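Local structure of 2-C-methyl-D-erythritol 4-phosphate cytidylyltransferase (Thermus thermophilus HB8, 2PX7) at residues 28-33 with 68-73; 52-57 with 115-120; 111-116 with 215-220; 139-144 with 166-171. The protein probably catalyses the transfer of a cytidylyl group from CTP to 2-C-methyl-D-erythritol 4-phosphate, a step of isoprenoid biosynthesis by the DXP pathway. One frame throughout, in Å; residues are numbered along the deposited sequence.

Interaction 1 (28-33 with 68-73)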
# COMPACT_ATOMS: atom_id res chain seq x y z
N VAL A 28 -16.56 9.31 -18.21
CA VAL A 28 -16.02 8.34 -17.23
C VAL A 28 -16.31 6.88 -17.58
O VAL A 28 -17.47 6.50 -17.76
CB VAL A 28 -16.53 8.65 -15.77
CG1 VAL A 28 -16.05 7.61 -14.81
CG2 VAL A 28 -16.11 10.05 -15.30
N LEU A 29 -15.26 6.05 -17.68
CA LEU A 29 -15.44 4.63 -18.02
C LEU A 29 -15.14 3.76 -16.82
O LEU A 29 -14.05 3.84 -16.27
CB LEU A 29 -14.57 4.21 -19.22
CG LEU A 29 -14.45 5.21 -20.38
CD1 LEU A 29 -13.57 4.63 -21.51
CD2 LEU A 29 -15.84 5.57 -20.91
N ILE A 30 -16.11 2.93 -16.44
CA ILE A 30 -16.00 2.01 -15.31
C ILE A 30 -16.06 0.53 -15.77
O ILE A 30 -17.15 -0.06 -15.82
CB ILE A 30 -17.12 2.29 -14.23
CG1 ILE A 30 -17.23 3.79 -13.86
CG2 ILE A 30 -17.02 1.33 -13.03
CD1 ILE A 30 -15.96 4.48 -13.23
N PRO A 31 -14.89 -0.07 -16.09
CA PRO A 31 -14.87 -1.48 -16.54
C PRO A 31 -15.06 -2.47 -15.39
O PRO A 31 -14.12 -3.15 -15.03
CB PRO A 31 -13.46 -1.63 -17.14
CG PRO A 31 -12.60 -0.63 -16.34
CD PRO A 31 -13.54 0.53 -16.05
N ALA A 32 -16.26 -2.55 -14.84
CA ALA A 32 -16.55 -3.40 -13.68
C ALA A 32 -17.15 -4.78 -14.03
O ALA A 32 -18.22 -5.14 -13.54
CB ALA A 32 -17.49 -2.67 -12.73
N ALA A 33 -16.46 -5.56 -14.85
CA ALA A 33 -17.06 -6.84 -15.24
C ALA A 33 -16.49 -8.10 -14.52
O ALA A 33 -16.84 -9.25 -14.85
CB ALA A 33 -17.10 -6.99 -16.75
N VAL A 68 -21.18 8.91 -17.48
CA VAL A 68 -20.60 7.74 -16.82
C VAL A 68 -21.07 6.48 -17.57
O VAL A 68 -22.28 6.27 -17.76
CB VAL A 68 -20.97 7.65 -15.32
CG1 VAL A 68 -20.25 6.47 -14.65
CG2 VAL A 68 -20.65 8.97 -14.57
N LEU A 69 -20.11 5.67 -17.99
CA LEU A 69 -20.38 4.43 -18.72
C LEU A 69 -19.81 3.27 -17.92
O LEU A 69 -18.64 3.29 -17.53
CB LEU A 69 -19.76 4.48 -20.11
CG LEU A 69 -20.26 5.58 -21.06
CD1 LEU A 69 -19.25 5.85 -22.15
CD2 LEU A 69 -21.60 5.19 -21.69
N VAL A 70 -20.65 2.28 -17.66
CA VAL A 70 -20.32 1.16 -16.78
C VAL A 70 -20.46 -0.16 -17.52
O VAL A 70 -21.46 -0.40 -18.21
CB VAL A 70 -21.23 1.14 -15.53
CG1 VAL A 70 -20.87 -0.04 -14.60
CG2 VAL A 70 -21.16 2.47 -14.77
N ALA A 71 -19.46 -1.03 -17.36
CA ALA A 71 -19.49 -2.37 -17.90
C ALA A 71 -19.82 -3.36 -16.80
O ALA A 71 -19.20 -3.31 -15.72
CB ALA A 71 -18.16 -2.72 -18.53
N LEU A 72 -20.78 -4.24 -17.04
CA LEU A 72 -21.12 -5.26 -16.07
C LEU A 72 -21.03 -6.66 -16.68
O LEU A 72 -21.16 -6.82 -17.89
CB LEU A 72 -22.53 -5.02 -15.49
CG LEU A 72 -22.72 -3.80 -14.59
CD1 LEU A 72 -24.18 -3.67 -14.19
CD2 LEU A 72 -21.81 -3.86 -13.35
N PRO A 73 -20.81 -7.69 -15.84
CA PRO A 73 -20.69 -9.01 -16.45
C PRO A 73 -22.02 -9.38 -17.16
O PRO A 73 -23.08 -8.99 -16.68
CB PRO A 73 -20.42 -9.95 -15.27
CG PRO A 73 -20.01 -9.04 -14.12
CD PRO A 73 -20.71 -7.74 -14.37
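Val28 stands beside Val68 in a parallel pairing of two strands whose local axes run 11° apart and approach to 4.8 Å. The O of Val28 takes the N-H of Leu69 at 2.8 Å. On the other face of the sheet Leu29 lies alongside Leu69, both pointing the same way, and CD2 of Leu29 touches CD1 of Leu69 at 3.6 Å. Ile30 uses both its backbone polar atoms: its N donates to the O of Leu69 at 2.8 Å, and its O receives the N-H of Ala71 at 2.9 Å. That oxygen is gripped twice, because the N of Ala32 reaches it from the opposite face of its plane in the inverse gamma turn centred on Pro31. With CG1 anti to its carbonyl carbon (chi1 -49°), Ile30 sends this branch across to CG1 of Val68 at 4.1 Å, while its CB meets CG2 of Val70. Beyond the turn, Ala32 sets its CB against the O of Ala71, its side chain about 6 Å from that of Lys44, a predicted transition-state stabiliser, and the O of Ala33 rests 3.3 Å from CG of Pro73. Thr58 and Leu55 of helix 54-61 pack on the valine and isoleucine face; Ser96 and Val97 of helix 93-103 meet Pro31 on the other. Three backbone bonds between two helix-covered faces, lined mostly by aliphatic side chains of the strands, fit a buried parallel sheet of a Rossmann-like fold.

Interaction 2 (52-57 with 115-120)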
# COMPACT_ATOMS: atom_id res chain seq x y z
N ARG A 52 -23.24 1.04 0.94
CA ARG A 52 -23.21 1.38 -0.48
C ARG A 52 -22.45 0.26 -1.17
O ARG A 52 -21.46 -0.25 -0.63
CB ARG A 52 -22.48 2.70 -0.73
CG ARG A 52 -23.35 3.94 -0.73
CD ARG A 52 -22.49 5.17 -0.70
NE ARG A 52 -23.24 6.35 -1.10
CZ ARG A 52 -22.70 7.54 -1.34
NH1 ARG A 52 -21.39 7.72 -1.23
NH2 ARG A 52 -23.47 8.56 -1.71
N THR A 53 -22.91 -0.16 -2.36
CA THR A 53 -22.13 -1.11 -3.16
C THR A 53 -20.92 -0.36 -3.73
O THR A 53 -20.90 0.87 -3.75
CB THR A 53 -22.94 -1.74 -4.31
OG1 THR A 53 -23.29 -0.73 -5.25
CG2 THR A 53 -24.21 -2.44 -3.80
N LEU A 54 -19.92 -1.10 -4.18
CA LEU A 54 -18.76 -0.50 -4.86
C LEU A 54 -19.21 0.41 -5.99
O LEU A 54 -18.75 1.55 -6.11
CB LEU A 54 -17.81 -1.59 -5.35
CG LEU A 54 -16.97 -2.26 -4.26
CD1 LEU A 54 -16.02 -3.29 -4.84
CD2 LEU A 54 -16.19 -1.20 -3.48
N LEU A 55 -20.15 -0.07 -6.81
CA LEU A 55 -20.68 0.71 -7.92
C LEU A 55 -21.24 2.05 -7.44
O LEU A 55 -20.94 3.10 -8.02
CB LEU A 55 -21.73 -0.09 -8.72
CG LEU A 55 -22.41 0.68 -9.87
CD1 LEU A 55 -21.41 1.04 -10.96
CD2 LEU A 55 -23.59 -0.10 -10.44
N GLU A 56 -22.02 2.01 -6.37
CA GLU A 56 -22.61 3.22 -5.80
C GLU A 56 -21.54 4.17 -5.29
O GLU A 56 -21.63 5.38 -5.51
CB GLU A 56 -23.62 2.86 -4.70
CG GLU A 56 -24.91 2.21 -5.25
CD GLU A 56 -25.83 1.64 -4.18
OE1 GLU A 56 -25.41 1.46 -3.01
OE2 GLU A 56 -27.01 1.35 -4.53
N TRP A 57 -20.51 3.62 -4.66
CA TRP A 57 -19.34 4.42 -4.27
C TRP A 57 -18.68 5.13 -5.46
O TRP A 57 -18.48 6.33 -5.39
CB TRP A 57 -18.30 3.60 -3.50
CG TRP A 57 -18.68 3.26 -2.08
CD1 TRP A 57 -19.01 2.02 -1.60
CD2 TRP A 57 -18.74 4.16 -0.96
NE1 TRP A 57 -19.29 2.10 -0.26
CE2 TRP A 57 -19.13 3.39 0.17
CE3 TRP A 57 -18.51 5.53 -0.80
CZ2 TRP A 57 -19.29 3.95 1.45
CZ3 TRP A 57 -18.69 6.10 0.48
CH2 TRP A 57 -19.07 5.30 1.59
N ALA A 115 -13.12 -1.30 -7.79
CA ALA A 115 -12.57 -1.77 -6.51
C ALA A 115 -11.82 -0.68 -5.72
O ALA A 115 -11.31 -0.97 -4.65
CB ALA A 115 -11.68 -3.02 -6.69
N ARG A 116 -11.75 0.54 -6.26
CA ARG A 116 -11.20 1.71 -5.55
C ARG A 116 -12.32 2.71 -5.21
O ARG A 116 -12.47 3.71 -5.89
CB ARG A 116 -10.08 2.39 -6.38
CG ARG A 116 -8.89 1.47 -6.74
CD ARG A 116 -7.87 2.09 -7.79
NE ARG A 116 -6.54 1.53 -7.55
CZ ARG A 116 -5.94 0.62 -8.31
NH1 ARG A 116 -6.54 0.18 -9.42
NH2 ARG A 116 -4.75 0.15 -7.97
N PRO A 117 -13.14 2.42 -4.18
CA PRO A 117 -14.30 3.29 -3.87
C PRO A 117 -14.00 4.67 -3.27
O PRO A 117 -14.78 5.60 -3.47
CB PRO A 117 -15.11 2.45 -2.89
CG PRO A 117 -14.09 1.57 -2.21
CD PRO A 117 -13.06 1.27 -3.26
N PHE A 118 -12.88 4.81 -2.56
CA PHE A 118 -12.62 6.04 -1.80
C PHE A 118 -11.66 6.96 -2.54
O PHE A 118 -10.54 7.23 -2.11
CB PHE A 118 -12.16 5.72 -0.37
CG PHE A 118 -13.06 4.73 0.35
CD1 PHE A 118 -14.42 4.98 0.48
CD2 PHE A 118 -12.54 3.56 0.88
CE1 PHE A 118 -15.25 4.08 1.13
CE2 PHE A 118 -13.36 2.65 1.54
CZ PHE A 118 -14.72 2.90 1.66
N VAL A 119 -12.11 7.42 -3.69
CA VAL A 119 -11.35 8.36 -4.48
C VAL A 119 -11.98 9.71 -4.23
O VAL A 119 -13.20 9.86 -4.32
CB VAL A 119 -11.24 7.96 -6.00
CG1 VAL A 119 -10.52 6.64 -6.13
CG2 VAL A 119 -12.59 7.82 -6.63
N SER A 120 -11.14 10.68 -3.87
CA SER A 120 -11.60 12.00 -3.47
C SER A 120 -11.80 12.88 -4.68
O SER A 120 -11.27 12.59 -5.76
CB SER A 120 -10.59 12.66 -2.52
OG SER A 120 -9.34 12.90 -3.16
O HOH W 1 -17.19 7.56 -3.40
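The backbones approach only at Trp57 and Pro117, with CA atoms 5.2 Å apart, where the first turn of helix 54-61 meets an irregular loop without a direct hydrogen bond between the two segments. A water joins them instead, donating to the O of Trp57 at 2.7 Å and to the O of Pro117 at 3.1 Å. Beside this bridge, CB of Trp57 presses on CB of Pro117 at 3.4 Å, a tight carbon contact. CG of Trp57 stands anti to the carbonyl carbon (chi1 -74°), which holds the indole where Phe118 can meet it edge-to-face: CE1 of Phe118 points at the face of the six-membered ring, about equally far from its six atoms, with ring planes at 75° and centroids 5.1 Å apart. CD of Arg52 lies over the centre of the opposite indole face. Leu54 crosses the same proline at a slant, its CD2 3.7 Å from CG of Pro117. A capping box of Thr53 and Glu56 secures the helix start, and the indole NE1 is tied to the O of Val49. Helix 221-231 flanks the aromatic pair, through Ala231 on Trp57 and Leu230 on Phe118, so the contact wedges the loop after strand 108-111 between helices 54-61 and 221-231.

Interaction 3 (111-116 with 215-220)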
# COMPACT_ATOMS: atom_id res chain seq x y z
N VAL A 111 -10.73 6.59 -16.68
CA VAL A 111 -10.99 5.16 -16.54
C VAL A 111 -10.68 4.76 -15.10
O VAL A 111 -9.58 5.01 -14.60
CB VAL A 111 -10.11 4.33 -17.50
CG1 VAL A 111 -10.60 2.87 -17.54
CG2 VAL A 111 -10.09 4.96 -18.90
N HIS A 112 -11.66 4.13 -14.44
CA HIS A 112 -11.54 3.88 -13.02
C HIS A 112 -11.91 2.46 -12.61
O HIS A 112 -12.89 1.91 -13.09
CB HIS A 112 -12.36 4.90 -12.22
CG HIS A 112 -12.19 4.77 -10.74
ND1 HIS A 112 -11.00 5.04 -10.10
CD2 HIS A 112 -13.05 4.38 -9.77
CE1 HIS A 112 -11.14 4.83 -8.80
NE2 HIS A 112 -12.37 4.42 -8.58
N ASP A 113 -11.09 1.87 -11.73
CA ASP A 113 -11.35 0.58 -11.13
C ASP A 113 -12.43 0.71 -10.09
O ASP A 113 -12.26 1.49 -9.16
CB ASP A 113 -10.13 0.09 -10.36
CG ASP A 113 -9.00 -0.29 -11.24
OD1 ASP A 113 -9.18 -0.37 -12.49
OD2 ASP A 113 -7.90 -0.51 -10.67
N VAL A 114 -13.51 -0.06 -10.22
CA VAL A 114 -14.62 -0.03 -9.27
C VAL A 114 -14.22 -0.55 -7.87
O VAL A 114 -14.90 -0.28 -6.88
CB VAL A 114 -15.88 -0.80 -9.84
CG1 VAL A 114 -15.74 -2.31 -9.67
CG2 VAL A 114 -17.17 -0.30 -9.21
N ALA A 115 -13.12 -1.30 -7.79
CA ALA A 115 -12.57 -1.77 -6.51
C ALA A 115 -11.82 -0.68 -5.72
O ALA A 115 -11.31 -0.97 -4.65
CB ALA A 115 -11.68 -3.02 -6.69
N ARG A 116 -11.75 0.54 -6.26
CA ARG A 116 -11.20 1.71 -5.55
C ARG A 116 -12.32 2.71 -5.21
O ARG A 116 -12.47 3.71 -5.89
CB ARG A 116 -10.08 2.39 -6.38
CG ARG A 116 -8.89 1.47 -6.74
CD ARG A 116 -7.87 2.09 -7.79
NE ARG A 116 -6.54 1.53 -7.55
CZ ARG A 116 -5.94 0.62 -8.31
NH1 ARG A 116 -6.54 0.18 -9.42
NH2 ARG A 116 -4.75 0.15 -7.97
N ALA A 215 -7.38 5.80 -1.93
CA ALA A 215 -7.78 5.18 -3.20
C ALA A 215 -7.22 3.77 -3.39
O ALA A 215 -6.90 3.38 -4.52
CB ALA A 215 -7.40 6.07 -4.35
N PHE A 216 -7.14 2.99 -2.32
CA PHE A 216 -6.62 1.63 -2.39
C PHE A 216 -7.64 0.71 -3.05
O PHE A 216 -8.85 0.97 -3.05
CB PHE A 216 -6.18 1.10 -1.01
CG PHE A 216 -7.30 1.04 0.01
CD1 PHE A 216 -8.08 -0.10 0.15
CD2 PHE A 216 -7.56 2.11 0.84
CE1 PHE A 216 -9.11 -0.16 1.10
CE2 PHE A 216 -8.60 2.07 1.78
CZ PHE A 216 -9.37 0.92 1.90
N LYS A 217 -7.13 -0.37 -3.62
CA LYS A 217 -7.97 -1.34 -4.32
C LYS A 217 -8.42 -2.39 -3.31
O LYS A 217 -7.61 -2.87 -2.54
CB LYS A 217 -7.18 -1.98 -5.48
CG LYS A 217 -7.98 -2.95 -6.33
CD LYS A 217 -7.19 -3.49 -7.54
CE LYS A 217 -8.17 -3.97 -8.64
NZ LYS A 217 -7.56 -4.92 -9.63
N ILE A 218 -9.71 -2.72 -3.31
CA ILE A 218 -10.20 -3.82 -2.48
C ILE A 218 -10.02 -5.12 -3.24
O ILE A 218 -10.75 -5.41 -4.20
CB ILE A 218 -11.67 -3.63 -2.05
CG1 ILE A 218 -11.83 -2.33 -1.26
CG2 ILE A 218 -12.14 -4.86 -1.24
CD1 ILE A 218 -13.28 -1.94 -0.96
N THR A 219 -9.03 -5.89 -2.82
CA THR A 219 -8.69 -7.14 -3.47
C THR A 219 -8.92 -8.34 -2.54
O THR A 219 -9.59 -9.30 -2.91
CB THR A 219 -7.24 -7.14 -3.92
OG1 THR A 219 -7.02 -6.00 -4.77
CG2 THR A 219 -6.92 -8.42 -4.70
N HIS A 220 -8.34 -8.26 -1.34
CA HIS A 220 -8.26 -9.40 -0.44
C HIS A 220 -9.19 -9.16 0.75
O HIS A 220 -9.64 -8.03 0.94
CB HIS A 220 -6.80 -9.59 0.02
CG HIS A 220 -5.83 -9.85 -1.10
ND1 HIS A 220 -4.88 -8.93 -1.50
CD2 HIS A 220 -5.62 -10.94 -1.88
CE1 HIS A 220 -4.15 -9.43 -2.48
NE2 HIS A 220 -4.58 -10.66 -2.73
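The O of Ala115 accepts the N-H of Ile218 at 2.7 Å, the one hydrogen bond between the two segments and a nearly linear one (165° at the hydrogen). The CA of Lys217 adds a C-H contact to the same oxygen at 3.4 Å. In the reverse direction the CA of Arg116 touches the O of Phe216, so the two loops interlock through backbone atoms. The Lys217 chain runs out extended, with CG anti to the backbone N (chi1 -176°), and lays its aliphatic part against the neighbouring side chains. Its CG packs on CB of Ala115 at 3.7 Å. Its CB lies over one face of the Arg116 guanidinium, toward the rim and 4.0 Å from CZ, while the O of Ala215 lies near the plane at that group's edge. The OD1 of Asp113 forms a salt bridge with Arg93. A type I turn from Asp113 to Arg116 shapes the first loop, and the NE2 of His112 braces it by donating to the O of Arg116 at 2.8 Å. Lys217 is predicted to position the methylerythritol phosphate, and Lys44, a predicted transition-state stabiliser, donates to the O of Ile218; the contact thus probably shapes the substrate pocket. It joins the loop after strand 108-111 to the one before helix 221-231, with strand 165-174 against Arg116 and Asp145 of the second subunit bonded to the same guanidinium.

Interaction 4 (139-144 with 166-171)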
# COMPACT_ATOMS: atom_id res chain seq x y z
N PRO A 139 -2.38 8.64 -11.58
CA PRO A 139 -1.99 8.80 -10.18
C PRO A 139 -1.10 7.67 -9.67
O PRO A 139 -1.37 6.49 -9.93
CB PRO A 139 -3.32 8.85 -9.43
CG PRO A 139 -4.25 7.99 -10.27
CD PRO A 139 -3.77 8.13 -11.71
N VAL A 140 -0.03 8.05 -8.95
CA VAL A 140 0.92 7.10 -8.40
C VAL A 140 1.20 7.40 -6.92
O VAL A 140 1.01 8.53 -6.47
CB VAL A 140 2.27 7.05 -9.19
CG1 VAL A 140 2.06 6.65 -10.67
CG2 VAL A 140 3.06 8.37 -9.06
N LEU A 141 1.59 6.38 -6.16
CA LEU A 141 2.04 6.55 -4.78
C LEU A 141 3.43 5.98 -4.62
O LEU A 141 3.79 5.01 -5.30
CB LEU A 141 1.11 5.83 -3.79
CG LEU A 141 -0.26 6.39 -3.41
CD1 LEU A 141 -0.87 5.45 -2.40
CD2 LEU A 141 -0.20 7.79 -2.84
N PRO A 142 4.22 6.54 -3.66
CA PRO A 142 5.51 5.87 -3.42
C PRO A 142 5.23 4.50 -2.80
O PRO A 142 4.19 4.31 -2.17
CB PRO A 142 6.22 6.78 -2.39
CG PRO A 142 5.35 8.00 -2.23
CD PRO A 142 3.99 7.69 -2.77
N VAL A 143 6.15 3.56 -3.00
CA VAL A 143 6.10 2.28 -2.32
C VAL A 143 6.48 2.52 -0.84
O VAL A 143 7.59 2.94 -0.56
CB VAL A 143 7.06 1.25 -2.97
CG1 VAL A 143 7.11 -0.06 -2.14
CG2 VAL A 143 6.64 0.95 -4.42
N PRO A 144 5.56 2.24 0.10
CA PRO A 144 5.73 2.64 1.51
C PRO A 144 6.61 1.72 2.38
O PRO A 144 7.02 2.13 3.48
CB PRO A 144 4.30 2.62 2.05
CG PRO A 144 3.62 1.57 1.23
CD PRO A 144 4.28 1.54 -0.12
N LEU A 166 3.47 2.68 -6.83
CA LEU A 166 2.21 1.97 -6.92
C LEU A 166 1.30 2.80 -7.83
O LEU A 166 1.10 3.99 -7.58
CB LEU A 166 1.58 1.78 -5.53
CG LEU A 166 2.43 0.98 -4.54
CD1 LEU A 166 1.78 0.94 -3.18
CD2 LEU A 166 2.70 -0.41 -5.05
N VAL A 167 0.77 2.16 -8.87
CA VAL A 167 -0.09 2.83 -9.83
C VAL A 167 -1.55 2.71 -9.41
O VAL A 167 -2.03 1.60 -9.11
CB VAL A 167 0.15 2.26 -11.26
CG1 VAL A 167 -0.70 2.99 -12.28
CG2 VAL A 167 1.62 2.37 -11.65
N GLN A 168 -2.27 3.84 -9.40
CA GLN A 168 -3.70 3.83 -9.04
C GLN A 168 -4.55 4.25 -10.24
O GLN A 168 -4.06 4.33 -11.36
CB GLN A 168 -3.98 4.76 -7.86
CG GLN A 168 -3.01 4.60 -6.68
CD GLN A 168 -3.41 5.46 -5.53
OE1 GLN A 168 -3.46 6.68 -5.64
NE2 GLN A 168 -3.75 4.83 -4.42
N THR A 169 -5.84 4.49 -9.97
CA THR A 169 -6.78 5.04 -10.93
C THR A 169 -7.57 6.13 -10.17
O THR A 169 -7.50 6.17 -8.95
CB THR A 169 -7.76 3.96 -11.55
OG1 THR A 169 -8.73 3.55 -10.57
CG2 THR A 169 -7.00 2.72 -12.06
N PRO A 170 -8.32 7.01 -10.86
CA PRO A 170 -8.60 7.04 -12.30
C PRO A 170 -7.38 7.41 -13.15
O PRO A 170 -6.53 8.20 -12.70
CB PRO A 170 -9.69 8.12 -12.43
CG PRO A 170 -9.47 9.03 -11.25
CD PRO A 170 -8.98 8.12 -10.14
N GLN A 171 -7.31 6.84 -14.35
CA GLN A 171 -6.33 7.26 -15.36
C GLN A 171 -7.03 8.09 -16.44
O GLN A 171 -8.10 7.71 -16.92
CB GLN A 171 -5.61 6.04 -15.95
CG GLN A 171 -5.07 5.08 -14.86
CD GLN A 171 -4.10 4.07 -15.37
OE1 GLN A 171 -3.95 3.84 -16.59
NE2 GLN A 171 -3.36 3.47 -14.43
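With CG anti to the carbonyl carbon in both Leu141 (chi1 -75°) and Gln168 (chi1 -48°), the leucine branch and the amide cross at a slant, bringing CD1 of Leu141 to 3.6 Å from NE2 of Gln168. The amide is fixed by an outside partner, its OE1 accepting from the N of Glu212. The backbones pair antiparallel. Leu141 and Leu166 form a hydrogen-bonded pair, N to O in both directions at 2.8 Å. Val140 and Val167 make the adjacent non-hydrogen-bonded pair, and the N of Gln168 closes the register on the O of Pro139, again at 2.8 Å. Past that bond strand 165-174 is interrupted by a short irregular part that contains the cis peptide before Pro170, and the ring of Pro139 fits into the bend: its CD comes within 2.9 Å of the O of Pro170, a tight approach, and its CG lies 4.0 Å from CB of Gln168. At the other end Leu166 also touches CG2 of Val143 and, 4.0 Å from its CD1, CD of Pro144. Arg161, predicted to position the substrate, donates to the O of Val143. The pairing continues outward, since Leu166 and Val167 also pair antiparallel with a strand of the second subunit. Such a sheet, running across the subunit boundary from a central mixed core, is consistent with the dimer of the IspD family.

All four contacts are largely buried, but their chemistry differs with their place. Interactions 1 and 4 lie in the same mixed sheet, on opposite sides of the chain's centre with their own centres about 21 Å apart: interaction 1 is a parallel pairing deep in one subunit, interaction 4 an antiparallel one that reaches the second subunit. Interaction 2 sets a helix start against a loop, and interaction 3 joins two loops; they share Ala115 and Arg116. Interaction 2 relies on aromatic and proline packing with a water bridge, interaction 3 on one backbone bond and the aliphatic part of a lysine laid over an arginine near the predicted substrate site. Segment 111-116 links the sheet contacts, bonding through His112 to Leu29 and through Val111 to Gln171.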